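Long-range contacts in putative carbohydrate-active enzyme (Uncultured organism, PDB 5WH8), which probably hydrolyses O-glycosidic bonds in cellulose-like polysaccharides, this chain being the family 5 glycoside hydrolase (cellulase) part of a longer multi-modular protein: residues A[9-14]-A[311-316]; A[104-109]-A[126-131]; A[135-140]-A[173-178]. One frame throughout, in Å; residues are numbered along the deposited sequence.

Interaction 1. Residues A[9-14]-A[311-316]. With EDO (1,2-ethanediol), chain B.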
loop_
_atom_site.group_PDB
_atom_site.type_symbol
_atom_site.label_atom_id
_atom_site.label_comp_id
_atom_site.label_asym_id
_atom_site.label_seq_id
_atom_site.Cartn_x
_atom_site.Cartn_y
_atom_site.Cartn_z
ATOM N N TYR A 9 -9.334 -13.370 -8.094
ATOM C CA TYR A 9 -10.310 -14.407 -8.422
ATOM C C TYR A 9 -10.998 -14.965 -7.151
ATOM O O TYR A 9 -12.244 -15.174 -7.126
ATOM C CB TYR A 9 -9.609 -15.513 -9.203
ATOM C CG TYR A 9 -10.505 -16.654 -9.608
ATOM C CD1 TYR A 9 -10.712 -17.728 -8.763
ATOM C CD2 TYR A 9 -11.150 -16.649 -10.842
ATOM C CE1 TYR A 9 -11.551 -18.799 -9.143
ATOM C CE2 TYR A 9 -11.980 -17.697 -11.225
ATOM C CZ TYR A 9 -12.172 -18.766 -10.376
ATOM O OH TYR A 9 -13.010 -19.796 -10.781
ATOM N N HIS A 10 -10.198 -15.203 -6.112
ATOM C CA HIS A 10 -10.690 -15.795 -4.874
ATOM C C HIS A 10 -11.539 -14.847 -4.033
ATOM O O HIS A 10 -12.486 -15.295 -3.376
ATOM C CB HIS A 10 -9.518 -16.304 -4.029
ATOM C CG HIS A 10 -8.943 -17.601 -4.505
ATOM N ND1 HIS A 10 -9.720 -18.722 -4.692
ATOM C CD2 HIS A 10 -7.675 -17.964 -4.820
ATOM C CE1 HIS A 10 -8.957 -19.719 -5.110
ATOM N NE2 HIS A 10 -7.713 -19.285 -5.199
ATOM N N ASN A 11 -11.208 -13.553 -4.033
ATOM C CA ASN A 11 -11.837 -12.625 -3.093
ATOM C C ASN A 11 -12.675 -11.508 -3.714
ATOM O O ASN A 11 -13.489 -10.894 -3.029
ATOM C CB ASN A 11 -10.772 -11.995 -2.196
ATOM C CG ASN A 11 -10.059 -13.005 -1.358
ATOM O OD1 ASN A 11 -10.608 -13.532 -0.399
ATOM N ND2 ASN A 11 -8.800 -13.266 -1.693
ATOM N N GLY A 12 -12.500 -11.240 -4.998
ATOM C CA GLY A 12 -13.317 -10.248 -5.683
ATOM C C GLY A 12 -13.173 -8.836 -5.154
ATOM O O GLY A 12 -12.102 -8.441 -4.677
ATOM N N LYS A 13 -14.245 -8.055 -5.246
ATOM C CA LYS A 13 -14.219 -6.677 -4.753
ATOM C C LYS A 13 -14.282 -6.651 -3.229
ATOM O O LYS A 13 -15.243 -7.118 -2.629
ATOM C CB LYS A 13 -15.373 -5.858 -5.335
ATOM C CG LYS A 13 -15.291 -4.367 -5.024
ATOM C CD LYS A 13 -16.284 -3.622 -5.911
ATOM C CE LYS A 13 -16.102 -2.121 -5.886
ATOM N NZ LYS A 13 -16.746 -1.513 -7.091
ATOM N N LEU A 14 -13.228 -6.119 -2.614
ATOM C CA LEU A 14 -13.124 -6.023 -1.157
ATOM C C LEU A 14 -13.909 -4.802 -0.640
ATOM O O LEU A 14 -14.072 -3.798 -1.354
ATOM C CB LEU A 14 -11.650 -5.920 -0.722
ATOM C CG LEU A 14 -10.691 -6.931 -1.341
ATOM C CD1 LEU A 14 -9.220 -6.639 -0.938
ATOM C CD2 LEU A 14 -11.117 -8.367 -0.972
ATOM N N LYS A 311 -2.350 -18.977 2.547
ATOM C CA LYS A 311 -3.141 -17.757 2.381
ATOM C C LYS A 311 -4.012 -17.482 3.586
ATOM O O LYS A 311 -4.632 -18.391 4.159
ATOM C CB LYS A 311 -4.022 -17.840 1.138
ATOM C CG LYS A 311 -3.302 -17.960 -0.190
ATOM C CD LYS A 311 -2.363 -16.780 -0.445
ATOM C CE LYS A 311 -1.836 -16.789 -1.859
ATOM N NZ LYS A 311 -0.827 -15.731 -2.097
ATOM N N SER A 312 -4.081 -16.206 3.943
ATOM C CA SER A 312 -4.869 -15.742 5.073
ATOM C C SER A 312 -6.249 -15.251 4.594
ATOM O O SER A 312 -6.730 -14.157 4.931
ATOM C CB SER A 312 -4.122 -14.646 5.818
ATOM O OG SER A 312 -4.656 -14.462 7.104
ATOM N N TYR A 313 -6.871 -16.101 3.789
ATOM C CA TYR A 313 -8.238 -15.911 3.346
ATOM C C TYR A 313 -8.769 -17.242 2.861
ATOM O O TYR A 313 -8.004 -18.185 2.620
ATOM C CB TYR A 313 -8.338 -14.852 2.242
ATOM C CG TYR A 313 -7.343 -14.934 1.100
ATOM C CD1 TYR A 313 -7.524 -15.806 0.026
ATOM C CD2 TYR A 313 -6.241 -14.098 1.079
ATOM C CE1 TYR A 313 -6.626 -15.840 -1.041
ATOM C CE2 TYR A 313 -5.336 -14.131 0.034
ATOM C CZ TYR A 313 -5.522 -14.991 -1.018
ATOM O OH TYR A 313 -4.612 -15.018 -2.076
ATOM N N GLU A 314 -10.091 -17.313 2.736
ATOM C CA GLU A 314 -10.763 -18.482 2.197
ATOM C C GLU A 314 -11.515 -18.060 0.942
ATOM O O GLU A 314 -12.205 -17.048 0.928
ATOM C CB GLU A 314 -11.717 -19.081 3.244
ATOM C CG GLU A 314 -12.538 -20.259 2.764
ATOM C CD GLU A 314 -13.538 -20.713 3.812
ATOM O OE1 GLU A 314 -14.755 -20.590 3.570
ATOM O OE2 GLU A 314 -13.102 -21.181 4.886
ATOM N N SER A 315 -11.365 -18.828 -0.123
ATOM C CA SER A 315 -11.974 -18.473 -1.391
ATOM C C SER A 315 -13.487 -18.291 -1.282
ATOM O O SER A 315 -14.148 -18.964 -0.482
ATOM C CB SER A 315 -11.672 -19.556 -2.425
ATOM O OG SER A 315 -12.245 -19.238 -3.678
ATOM N N CYS A 316 -14.032 -17.390 -2.091
ATOM C CA CYS A 316 -15.482 -17.232 -2.168
ATOM C C CYS A 316 -16.147 -18.388 -2.897
ATOM O O CYS A 316 -17.363 -18.542 -2.849
ATOM C CB CYS A 316 -15.821 -15.920 -2.850
ATOM S SG CYS A 316 -15.516 -14.555 -1.707
HETATM C C1 EDO B . -11.549 -2.589 -3.578
HETATM O O1 EDO B . -10.982 -1.312 -3.334
HETATM C C2 EDO B . -10.441 -3.620 -3.649
HETATM O O2 EDO B . -11.021 -4.850 -4.050
HETATM O O HOH W 1 -12.779 -14.476 0.841
#

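Interaction 2. Residues A[104-109]-A[126-131]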
loop_
_atom_site.group_PDB
_atom_site.type_symbol
_atom_site.label_atom_id
_atom_site.label_comp_id
_atom_site.label_asym_id
_atom_site.label_seq_id
_atom_site.Cartn_x
_atom_site.Cartn_y
_atom_site.Cartn_z
ATOM N N CYS A 104 -3.987 -3.929 -6.259
ATOM C CA CYS A 104 -3.052 -2.862 -6.597
ATOM C C CYS A 104 -3.385 -1.615 -5.809
ATOM O O CYS A 104 -4.482 -1.076 -5.960
ATOM C CB CYS A 104 -3.093 -2.570 -8.095
ATOM S SG CYS A 104 -1.939 -1.316 -8.660
ATOM N N ILE A 105 -2.431 -1.143 -5.009
ATOM C CA ILE A 105 -2.587 0.133 -4.306
ATOM C C ILE A 105 -1.951 1.235 -5.127
ATOM O O ILE A 105 -0.751 1.156 -5.448
ATOM C CB ILE A 105 -1.940 0.135 -2.912
ATOM C CG1 ILE A 105 -2.548 -0.941 -2.020
ATOM C CG2 ILE A 105 -2.131 1.487 -2.252
ATOM C CD1 ILE A 105 -1.827 -1.130 -0.685
ATOM N N ILE A 106 -2.759 2.242 -5.468
ATOM C CA ILE A 106 -2.293 3.486 -6.063
ATOM C C ILE A 106 -2.010 4.427 -4.908
ATOM O O ILE A 106 -2.949 4.878 -4.220
ATOM C CB ILE A 106 -3.352 4.077 -7.026
ATOM C CG1 ILE A 106 -3.651 3.077 -8.152
ATOM C CG2 ILE A 106 -2.874 5.419 -7.595
ATOM C CD1 ILE A 106 -4.743 3.535 -9.140
ATOM N N ASP A 107 -0.725 4.679 -4.653
ATOM C CA ASP A 107 -0.305 5.457 -3.470
ATOM C C ASP A 107 0.240 6.837 -3.861
ATOM O O ASP A 107 1.291 6.956 -4.508
ATOM C CB ASP A 107 0.724 4.613 -2.693
ATOM C CG ASP A 107 1.651 5.425 -1.799
ATOM O OD1 ASP A 107 1.256 6.461 -1.220
ATOM O OD2 ASP A 107 2.821 4.973 -1.667
ATOM N N TRP A 108 -0.519 7.878 -3.509
ATOM C CA TRP A 108 -0.081 9.273 -3.661
ATOM C C TRP A 108 0.906 9.549 -2.521
ATOM O O TRP A 108 0.525 9.814 -1.361
ATOM C CB TRP A 108 -1.292 10.202 -3.629
ATOM C CG TRP A 108 -1.027 11.677 -3.834
ATOM C CD1 TRP A 108 -1.109 12.671 -2.887
ATOM C CD2 TRP A 108 -0.681 12.331 -5.069
ATOM N NE1 TRP A 108 -0.844 13.897 -3.459
ATOM C CE2 TRP A 108 -0.575 13.713 -4.794
ATOM C CE3 TRP A 108 -0.450 11.877 -6.373
ATOM C CZ2 TRP A 108 -0.232 14.643 -5.773
ATOM C CZ3 TRP A 108 -0.123 12.797 -7.348
ATOM C CH2 TRP A 108 -0.004 14.164 -7.044
ATOM N N HIS A 109 2.187 9.436 -2.849
ATOM C CA HIS A 109 3.223 9.182 -1.835
ATOM C C HIS A 109 3.835 10.478 -1.334
ATOM O O HIS A 109 4.968 10.805 -1.681
ATOM C CB HIS A 109 4.293 8.236 -2.419
ATOM C CG HIS A 109 5.206 7.584 -1.407
ATOM N ND1 HIS A 109 4.864 6.421 -0.753
ATOM C CD2 HIS A 109 6.473 7.872 -1.007
ATOM C CE1 HIS A 109 5.863 6.027 0.017
ATOM N NE2 HIS A 109 6.856 6.893 -0.114
ATOM N N ILE A 126 -5.951 16.737 -6.602
ATOM C CA ILE A 126 -7.343 16.731 -7.046
ATOM C C ILE A 126 -7.477 16.233 -8.508
ATOM O O ILE A 126 -8.239 15.307 -8.756
ATOM C CB ILE A 126 -7.971 18.144 -6.868
ATOM C CG1 ILE A 126 -8.161 18.471 -5.379
ATOM C CG2 ILE A 126 -9.295 18.268 -7.585
ATOM C CD1 ILE A 126 -9.111 17.610 -4.656
ATOM N N PRO A 127 -6.733 16.822 -9.471
ATOM C CA PRO A 127 -6.849 16.260 -10.832
ATOM C C PRO A 127 -6.324 14.828 -10.973
ATOM O O PRO A 127 -6.886 14.056 -11.758
ATOM C CB PRO A 127 -6.030 17.220 -11.699
ATOM C CG PRO A 127 -5.373 18.175 -10.776
ATOM C CD PRO A 127 -6.034 18.112 -9.452
ATOM N N PHE A 128 -5.301 14.473 -10.197
ATOM C CA PHE A 128 -4.806 13.092 -10.176
ATOM C C PHE A 128 -5.904 12.135 -9.755
ATOM O O PHE A 128 -6.150 11.132 -10.434
ATOM C CB PHE A 128 -3.618 12.962 -9.231
ATOM C CG PHE A 128 -3.102 11.548 -9.083
ATOM C CD1 PHE A 128 -2.227 11.013 -10.004
ATOM C CD2 PHE A 128 -3.496 10.765 -8.003
ATOM C CE1 PHE A 128 -1.753 9.700 -9.863
ATOM C CE2 PHE A 128 -3.023 9.443 -7.855
ATOM C CZ PHE A 128 -2.142 8.933 -8.772
ATOM N N TRP A 129 -6.544 12.418 -8.626
ATOM C CA TRP A 129 -7.510 11.490 -8.090
ATOM C C TRP A 129 -8.810 11.512 -8.887
ATOM O O TRP A 129 -9.475 10.483 -8.992
ATOM C CB TRP A 129 -7.749 11.767 -6.603
ATOM C CG TRP A 129 -6.637 11.162 -5.759
ATOM C CD1 TRP A 129 -5.776 11.815 -4.911
ATOM C CD2 TRP A 129 -6.257 9.771 -5.720
ATOM N NE1 TRP A 129 -4.905 10.908 -4.341
ATOM C CE2 TRP A 129 -5.175 9.656 -4.832
ATOM C CE3 TRP A 129 -6.729 8.622 -6.361
ATOM C CZ2 TRP A 129 -4.565 8.404 -4.539
ATOM C CZ3 TRP A 129 -6.125 7.400 -6.096
ATOM C CH2 TRP A 129 -5.038 7.303 -5.196
ATOM N N ASP A 130 -9.151 12.657 -9.492
ATOM C CA ASP A 130 -10.295 12.737 -10.423
ATOM C C ASP A 130 -10.057 11.783 -11.595
ATOM O O ASP A 130 -10.912 10.948 -11.918
ATOM C CB ASP A 130 -10.460 14.186 -10.916
ATOM C CG ASP A 130 -11.835 14.483 -11.545
ATOM O OD1 ASP A 130 -12.796 13.717 -11.427
ATOM O OD2 ASP A 130 -11.947 15.552 -12.177
ATOM N N TYR A 131 -8.885 11.892 -12.207
ATOM C CA TYR A 131 -8.525 11.010 -13.305
ATOM C C TYR A 131 -8.509 9.535 -12.880
ATOM O O TYR A 131 -9.121 8.690 -13.539
ATOM C CB TYR A 131 -7.170 11.371 -13.908
ATOM C CG TYR A 131 -6.788 10.353 -14.952
ATOM C CD1 TYR A 131 -7.347 10.405 -16.223
ATOM C CD2 TYR A 131 -5.946 9.287 -14.650
ATOM C CE1 TYR A 131 -7.050 9.445 -17.182
ATOM C CE2 TYR A 131 -5.645 8.325 -15.596
ATOM C CZ TYR A 131 -6.200 8.409 -16.866
ATOM O OH TYR A 131 -5.919 7.473 -17.837
#

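Interaction 3. Residues A[135-140]-A[173-178]. With EDO (1,2-ethanediol), chain B.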
loop_
_atom_site.group_PDB
_atom_site.type_symbol
_atom_site.label_atom_id
_atom_site.label_comp_id
_atom_site.label_asym_id
_atom_site.label_seq_id
_atom_site.Cartn_x
_atom_site.Cartn_y
_atom_site.Cartn_z
ATOM N N LYS A 135 -10.908 6.603 -14.353
ATOM C CA LYS A 135 -10.276 5.593 -15.203
ATOM C C LYS A 135 -10.444 4.191 -14.648
ATOM O O LYS A 135 -10.632 3.239 -15.410
ATOM C CB LYS A 135 -8.792 5.914 -15.381
ATOM C CG LYS A 135 -8.003 4.966 -16.281
ATOM C CD LYS A 135 -8.462 5.051 -17.740
ATOM C CE LYS A 135 -7.456 4.393 -18.682
ATOM N NZ LYS A 135 -7.273 2.952 -18.379
ATOM N N HIS A 136 -10.393 4.063 -13.323
ATOM C CA HIS A 136 -10.357 2.734 -12.704
ATOM C C HIS A 136 -11.630 2.369 -11.953
ATOM O O HIS A 136 -11.641 1.411 -11.189
ATOM C CB HIS A 136 -9.118 2.638 -11.796
ATOM C CG HIS A 136 -7.850 2.772 -12.570
ATOM N ND1 HIS A 136 -7.441 1.824 -13.492
ATOM C CD2 HIS A 136 -6.948 3.773 -12.634
ATOM C CE1 HIS A 136 -6.326 2.236 -14.070
ATOM N NE2 HIS A 136 -6.010 3.419 -13.569
ATOM N N LYS A 137 -12.723 3.090 -12.232
ATOM C CA LYS A 137 -14.021 2.772 -11.618
ATOM C C LYS A 137 -14.383 1.296 -11.719
ATOM O O LYS A 137 -14.869 0.688 -10.753
ATOM C CB LYS A 137 -15.155 3.597 -12.272
ATOM C CG LYS A 137 -16.564 3.145 -11.834
ATOM C CD LYS A 137 -17.688 3.851 -12.601
ATOM C CE LYS A 137 -19.066 3.382 -12.099
ATOM N NZ LYS A 137 -20.191 3.869 -12.942
ATOM N N ASP A 138 -14.186 0.725 -12.901
ATOM C CA ASP A 138 -14.648 -0.634 -13.162
ATOM C C ASP A 138 -13.573 -1.670 -12.848
ATOM O O ASP A 138 -13.754 -2.861 -13.120
ATOM C CB ASP A 138 -15.100 -0.757 -14.617
ATOM C CG ASP A 138 -16.327 0.095 -14.921
ATOM O OD1 ASP A 138 -17.172 0.302 -14.024
ATOM O OD2 ASP A 138 -16.431 0.571 -16.064
ATOM N N ASP A 139 -12.446 -1.213 -12.302
ATOM C CA ASP A 139 -11.382 -2.124 -11.837
ATOM C C ASP A 139 -11.624 -2.535 -10.372
ATOM O O ASP A 139 -11.467 -1.705 -9.459
ATOM C CB ASP A 139 -10.009 -1.455 -11.979
ATOM C CG ASP A 139 -9.566 -1.292 -13.423
ATOM O OD1 ASP A 139 -10.033 -2.036 -14.301
ATOM O OD2 ASP A 139 -8.717 -0.431 -13.677
ATOM N N LYS A 140 -11.984 -3.804 -10.165
ATOM C CA LYS A 140 -12.314 -4.353 -8.848
ATOM C C LYS A 140 -11.103 -4.457 -7.943
ATOM O O LYS A 140 -11.255 -4.575 -6.734
ATOM C CB LYS A 140 -12.908 -5.768 -8.961
ATOM C CG LYS A 140 -14.355 -5.853 -9.388
ATOM C CD LYS A 140 -14.814 -7.301 -9.176
ATOM C CE LYS A 140 -16.265 -7.510 -9.527
ATOM N NZ LYS A 140 -16.654 -8.895 -9.171
ATOM N N LYS A 173 -17.377 10.617 -6.461
ATOM C CA LYS A 173 -18.307 11.004 -7.533
ATOM C C LYS A 173 -18.106 10.117 -8.772
ATOM O O LYS A 173 -19.031 9.932 -9.561
ATOM C CB LYS A 173 -18.151 12.478 -7.900
ATOM C CG LYS A 173 -16.961 12.831 -8.735
ATOM C CD LYS A 173 -17.067 14.248 -9.255
ATOM C CE LYS A 173 -15.773 14.710 -9.880
ATOM N NZ LYS A 173 -15.539 14.091 -11.202
ATOM N N ASN A 174 -16.897 9.574 -8.938
ATOM C CA ASN A 174 -16.565 8.678 -10.056
ATOM C C ASN A 174 -16.639 7.182 -9.721
ATOM O O ASN A 174 -17.001 6.356 -10.578
ATOM C CB ASN A 174 -15.155 8.962 -10.562
ATOM C CG ASN A 174 -14.996 10.357 -11.122
ATOM O OD1 ASN A 174 -15.870 10.858 -11.839
ATOM N ND2 ASN A 174 -13.868 10.987 -10.815
ATOM N N ASP A 175 -16.254 6.843 -8.490
ATOM C CA ASP A 175 -16.023 5.460 -8.074
ATOM C C ASP A 175 -16.572 5.275 -6.653
ATOM O O ASP A 175 -15.859 5.439 -5.652
ATOM C CB ASP A 175 -14.520 5.156 -8.154
ATOM C CG ASP A 175 -14.204 3.684 -7.996
ATOM O OD1 ASP A 175 -15.129 2.911 -7.661
ATOM O OD2 ASP A 175 -13.025 3.306 -8.208
ATOM N N PRO A 176 -17.870 4.974 -6.548
ATOM C CA PRO A 176 -18.554 5.018 -5.251
ATOM C C PRO A 176 -18.144 3.976 -4.196
ATOM O O PRO A 176 -18.355 4.238 -3.013
ATOM C CB PRO A 176 -20.031 4.801 -5.635
ATOM C CG PRO A 176 -20.133 5.220 -7.037
ATOM C CD PRO A 176 -18.815 4.925 -7.682
ATOM N N ASP A 177 -17.607 2.828 -4.602
ATOM C CA ASP A 177 -17.455 1.690 -3.672
ATOM C C ASP A 177 -16.007 1.240 -3.358
ATOM O O ASP A 177 -15.778 0.403 -2.487
ATOM C CB ASP A 177 -18.254 0.515 -4.229
ATOM C CG ASP A 177 -19.753 0.795 -4.222
ATOM O OD1 ASP A 177 -20.318 0.876 -3.117
ATOM O OD2 ASP A 177 -20.350 0.959 -5.303
ATOM N N LYS A 178 -15.044 1.803 -4.051
ATOM C CA LYS A 178 -13.644 1.360 -3.942
ATOM C C LYS A 178 -13.068 1.768 -2.582
ATOM O O LYS A 178 -13.405 2.823 -2.069
ATOM C CB LYS A 178 -12.852 1.970 -5.096
ATOM C CG LYS A 178 -11.796 1.062 -5.759
ATOM C CD LYS A 178 -12.361 -0.229 -6.295
ATOM C CE LYS A 178 -13.434 -0.037 -7.354
ATOM N NZ LYS A 178 -12.915 0.599 -8.609
HETATM C C1 EDO B . -11.549 -2.589 -3.578
HETATM O O1 EDO B . -10.982 -1.312 -3.334
HETATM C C2 EDO B . -10.441 -3.620 -3.649
HETATM O O2 EDO B . -11.021 -4.850 -4.050
#

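Interaction 1. Residues A[9-14]-A[311-316]
Two hydrogen bonds join H10 to S315 and C316. The backbone bond runs from C316 N to H10 O at 2.9 Å and is nearly straight (163°). The other links H10 ND1 and S315 OG at 2.8 Å, and either could donate. With S315 OG anti to its backbone N (chi1 -180°), the hydroxyl meets ND1 at the edge of the imidazole, in its plane. It also bonds to H319 NE2, in the terminal histidine run, probably a purification tag.

A water lies between N11 OD1 (2.7 Å) and E314 O (2.6 Å) and can donate to either, though it has more acceptors in reach than protons.

The third kind of contact is amide on ring. N11 ND2 sits 3.3 Å above the Y313 ring plane, over its centre, and the amide and ring planes are 87° apart. The same ND2 is hydrogen-bonded to P7. The opposite face of the Y313 ring carries K311 CB. Y313 OH bonds to D61. H10 CB touches Y313 CE1 at 4.2 Å.

A disulfide between C316 and C25 ties the tail covalently to the loop between strands 20-22 and 32-36. The contact is on the surface of the TIM barrel. Helix 7-11 meets the tail that follows helix 298-307, and N11 and L14 reach Y103 where barrel strand 103-109 begins.

Interaction 2. Residues A[104-109]-A[126-131]
I106 and W108 meet F128 and W129 within a beta-alpha-beta unit of the TIM barrel, made of strand 103-109, helix 122-135 and strand 142-145. Strand and helix segments run almost antiparallel (174°), with their axes 11.0 Å apart. No hydrogen bond crosses; the contact is apolar and aromatic.

W108, F128 and W129 form an aromatic cluster. W108 CE3 lies 3.6 Å over one face of the F128 ring, offset toward its rim. The planes are 35° apart, so the pair is oblique. W129 turns its edge toward the face of W108 in an offset edge-to-face pair, with planes at 64°. F128 CE2 covers the centre of one W129 face. I106 CG2, anti to its backbone N, meets the edge of F128 at CZ (3.8 Å) and W129 at CH2 (3.7 Å). That CH2 also comes 3.3 Å from I106 O, at the indole edge. W129 NE1 is buried near W108 CB and has no polar partner in the model, whereas W108 NE1 bonds to T121.

Helix 83-100 touches F128 through N87 and I90. Helix 157-172 touches W129 and W108, and strand 62-68 flanks I106 through I67.

Interaction 3. Residues A[135-140]-A[173-178]
K178 NZ is gripped by K137 O, D139 O and the carboxylate of D175. The salt bridge to D175 OD2 is 2.7 Å long, and NZ meets that oxygen on its syn side. The bonds to K137 O and D139 O are both 2.9 Å. In each, NZ stands above the carbonyl plane. These are two alpha-beta loops of the TIM barrel, leading into neighbouring strands 142-145 and 180-182. The lysine of one loop thus ties down the backbone of the other.

The K178 chain curls to get there, bent at chi2, chi3 and chi4; the last, at 65°, places NZ. D175 OD2 has a second partner in Y144 OH. The paired charge and the carbonyls satisfy the buried ammonium group.

The carbonyls are presented by a type I turn from H136 to D139. Its backbone bond is D139 N to H136 O. A side-chain bond also spans it, H136 ND1 to D139 OD2 at 2.6 Å, nearly straight and in the imidazole plane. H136 NE2 bonds to D91 on helix 83-100.

A bound ethanediol, probably from the crystallisation liquor, lies beside K178 and bonds through O2 to K140 O. Packing is lighter. D175 OD2 lies 3.6 Å from K137 CA. K137 is extended beyond CG and runs its methylenes past N174 O. The closest of the K137 methylenes is CD, 3.3 Å from N174 O.

Overall arrangement
From the N terminus, the chain first reaches helix 7-11. Interaction 1 closes only when the tail returns at 311-316, so its loop takes in the whole barrel. Interactions 2 and 3 both lie within that loop, in series and without crossing. Interaction 2 closes a short loop between a barrel strand and the helix after it. Interaction 3 begins at the end of the same helix and joins the next two alpha-beta loops. D130 of interaction 2 forms a salt bridge with K173 of interaction 3. K13 of interaction 1 packs on K178 and D177, and one ethanediol touches interactions 1 and 3. Interactions 1 and 2 do not touch; their nearest atoms are about 8 Å apart.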